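Local coordinates for protein FACT complex subunit POB3 (Chaetomium thermophilum var. thermophilum, PDB 4KHB) that probably helps reorganise nucleosomes as a subunit of the histone chaperone complex FACT during transcription, replication and repair, at residues H[147-152]-H[180-185]. Numbering follows the deposited sequence.
Sequences EIAVEF and EIRFYI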
loop_
_atom_site.group_PDB
_atom_site.type_symbol
_atom_site.label_atom_id
_atom_site.label_comp_id
_atom_site.label_asym_id
_atom_site.label_seq_id
_atom_site.Cartn_x
_atom_site.Cartn_y
_atom_site.Cartn_z
ATOM N N GLU H 147 -3.720 19.823 -7.286
ATOM C CA GLU H 147 -2.893 18.869 -6.549
ATOM C C GLU H 147 -3.117 18.827 -5.038
ATOM O O GLU H 147 -3.148 19.859 -4.363
ATOM C CB GLU H 147 -1.419 19.168 -6.841
ATOM C CG GLU H 147 -0.438 18.158 -6.277
ATOM C CD GLU H 147 0.982 18.428 -6.729
ATOM O OE1 GLU H 147 1.890 18.433 -5.873
ATOM O OE2 GLU H 147 1.193 18.614 -7.945
ATOM N N ILE H 148 -3.262 17.605 -4.528
ATOM C CA ILE H 148 -3.484 17.357 -3.110
ATOM C C ILE H 148 -2.289 16.618 -2.516
ATOM O O ILE H 148 -1.822 15.628 -3.083
ATOM C CB ILE H 148 -4.750 16.499 -2.881
ATOM C CG1 ILE H 148 -5.873 16.901 -3.844
ATOM C CG2 ILE H 148 -5.198 16.573 -1.425
ATOM C CD1 ILE H 148 -6.405 18.309 -3.631
ATOM N N ALA H 149 -1.789 17.099 -1.380
ATOM C CA ALA H 149 -0.684 16.436 -0.699
ATOM C C ALA H 149 -1.194 15.690 0.526
ATOM O O ALA H 149 -1.906 16.264 1.353
ATOM C CB ALA H 149 0.382 17.448 -0.303
ATOM N N VAL H 150 -0.829 14.417 0.642
ATOM C CA VAL H 150 -1.192 13.620 1.808
ATOM C C VAL H 150 0.081 13.300 2.576
ATOM O O VAL H 150 0.944 12.569 2.085
ATOM C CB VAL H 150 -1.908 12.314 1.412
ATOM C CG1 VAL H 150 -2.270 11.513 2.649
ATOM C CG2 VAL H 150 -3.151 12.616 0.600
ATOM N N GLU H 151 0.193 13.850 3.781
ATOM C CA GLU H 151 1.430 13.760 4.550
ATOM C C GLU H 151 1.339 12.813 5.738
ATOM O O GLU H 151 0.278 12.653 6.348
ATOM C CB GLU H 151 1.880 15.149 5.017
ATOM C CG GLU H 151 1.439 16.287 4.111
ATOM C CD GLU H 151 2.119 17.596 4.456
ATOM O OE1 GLU H 151 1.741 18.634 3.875
ATOM O OE2 GLU H 151 3.037 17.585 5.302
ATOM N N PHE H 152 2.467 12.187 6.059
ATOM C CA PHE H 152 2.536 11.249 7.167
ATOM C C PHE H 152 3.554 11.705 8.205
ATOM O O PHE H 152 4.450 12.496 7.904
ATOM C CB PHE H 152 2.887 9.858 6.642
ATOM C CG PHE H 152 1.982 9.385 5.544
ATOM C CD1 PHE H 152 0.767 8.789 5.841
ATOM C CD2 PHE H 152 2.341 9.548 4.212
ATOM C CE1 PHE H 152 -0.076 8.356 4.831
ATOM C CE2 PHE H 152 1.505 9.120 3.198
ATOM C CZ PHE H 152 0.294 8.520 3.507
ATOM N N GLU H 180 5.240 11.214 2.164
ATOM C CA GLU H 180 4.244 12.025 1.470
ATOM C C GLU H 180 3.787 11.380 0.161
ATOM O O GLU H 180 4.578 10.727 -0.521
ATOM C CB GLU H 180 4.829 13.415 1.190
ATOM C CG GLU H 180 3.871 14.404 0.554
ATOM C CD GLU H 180 4.569 15.672 0.105
ATOM O OE1 GLU H 180 5.505 15.576 -0.717
ATOM O OE2 GLU H 180 4.188 16.764 0.578
ATOM N N ILE H 181 2.509 11.548 -0.175
ATOM C CA ILE H 181 2.003 11.176 -1.496
ATOM C C ILE H 181 1.232 12.358 -2.072
ATOM O O ILE H 181 0.440 12.994 -1.372
ATOM C CB ILE H 181 1.066 9.952 -1.447
ATOM C CG1 ILE H 181 1.720 8.811 -0.666
ATOM C CG2 ILE H 181 0.718 9.488 -2.858
ATOM C CD1 ILE H 181 0.932 7.521 -0.681
ATOM N N ARG H 182 1.466 12.648 -3.348
ATOM C CA ARG H 182 0.766 13.727 -4.030
ATOM C C ARG H 182 -0.097 13.196 -5.168
ATOM O O ARG H 182 0.358 12.381 -5.974
ATOM C CB ARG H 182 1.775 14.758 -4.545
ATOM C CG ARG H 182 2.624 15.368 -3.443
ATOM C CD ARG H 182 3.478 16.513 -3.949
ATOM N NE ARG H 182 4.342 17.047 -2.900
ATOM C CZ ARG H 182 4.866 18.268 -2.917
ATOM N NH1 ARG H 182 4.619 19.083 -3.934
ATOM N NH2 ARG H 182 5.641 18.673 -1.921
ATOM N N PHE H 183 -1.335 13.669 -5.243
ATOM C CA PHE H 183 -2.244 13.220 -6.286
ATOM C C PHE H 183 -2.623 14.396 -7.171
ATOM O O PHE H 183 -2.812 15.513 -6.680
ATOM C CB PHE H 183 -3.512 12.624 -5.669
ATOM C CG PHE H 183 -3.273 11.377 -4.867
ATOM C CD1 PHE H 183 -3.274 10.133 -5.482
ATOM C CD2 PHE H 183 -3.056 11.447 -3.498
ATOM C CE1 PHE H 183 -3.056 8.980 -4.749
ATOM C CE2 PHE H 183 -2.837 10.299 -2.756
ATOM C CZ PHE H 183 -2.837 9.063 -3.383
ATOM N N TYR H 184 -2.727 14.150 -8.473
ATOM C CA TYR H 184 -3.324 15.124 -9.372
ATOM C C TYR H 184 -4.775 14.734 -9.594
ATOM O O TYR H 184 -5.062 13.709 -10.217
ATOM C CB TYR H 184 -2.570 15.185 -10.701
ATOM C CG TYR H 184 -3.264 16.033 -11.737
ATOM C CD1 TYR H 184 -3.245 17.418 -11.648
ATOM C CD2 TYR H 184 -3.916 15.455 -12.818
ATOM C CE1 TYR H 184 -3.876 18.201 -12.586
ATOM C CE2 TYR H 184 -4.547 16.231 -13.767
ATOM C CZ TYR H 184 -4.522 17.605 -13.644
ATOM O OH TYR H 184 -5.149 18.388 -14.584
ATOM N N ILE H 185 -5.682 15.559 -9.082
ATOM C CA ILE H 185 -7.112 15.294 -9.165
ATOM C C ILE H 185 -7.830 16.490 -9.775
ATOM O O ILE H 185 -8.048 17.495 -9.097
ATOM C CB ILE H 185 -7.714 15.003 -7.772
ATOM C CG1 ILE H 185 -6.941 13.882 -7.064
ATOM C CG2 ILE H 185 -9.192 14.648 -7.884
ATOM C CD1 ILE H 185 -7.456 13.544 -5.675
#
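Four backbone hydrogen bonds join I148 to F183 and V150 to I181, N to O in both directions. The shortest, from V150 N to I181 O at 2.8 Å, is nearly straight at 169°. With a strand-axis angle of 164°, the set defines an antiparallel pairing. Between these hydrogen-bonded pairs, R182 CA approaches I148 O to 3.3 Å in a CA-H...O contact. The face that carries E147, E180 and R182 is largely charged. The R182 chain is extended from CG to NE, and its guanidinium lies between two carboxylates. R182 NE donates to E180 OE1 at 2.9 Å, in the guanidinium plane but from above the carboxylate plane. Across the strands, R182 NH1 reaches E147 OE1 at 3.4 Å, a weak bond within a salt bridge, the two charged planes being turned 59° apart. E147 OE2 forms a salt bridge with R94 of the SPT16D chain. An alanine in place of R182 would probably leave E180 OE1 without this charged mate and E147 OE1 without its cross-strand partner. E151 OE1, 4.5 Å from E180 OE2, is held by N141 on the adjoining strand. The opposite face, with I148, V150, I181 and F183, is apolar: V150 CG2 meets the edge of the F183 ring at CE2 (4.1 Å). The F152 ring lies against I181, whose CG1 sits in the ring plane beside CE2 at 3.9 Å. Strand 127-133 adds I132 against F152 and I181, and F130 against F183. Strand 147-152 is thus central in a three-stranded sheet of the SSRP1-family PH-like region, and residues 180-184 pair antiparallel with a strand of the SPT16D chain. The chemistry therefore implies a two-faced sheet, apolar toward strand 127-133 and ionic on its other side, where E147 links the network to the partner subunit.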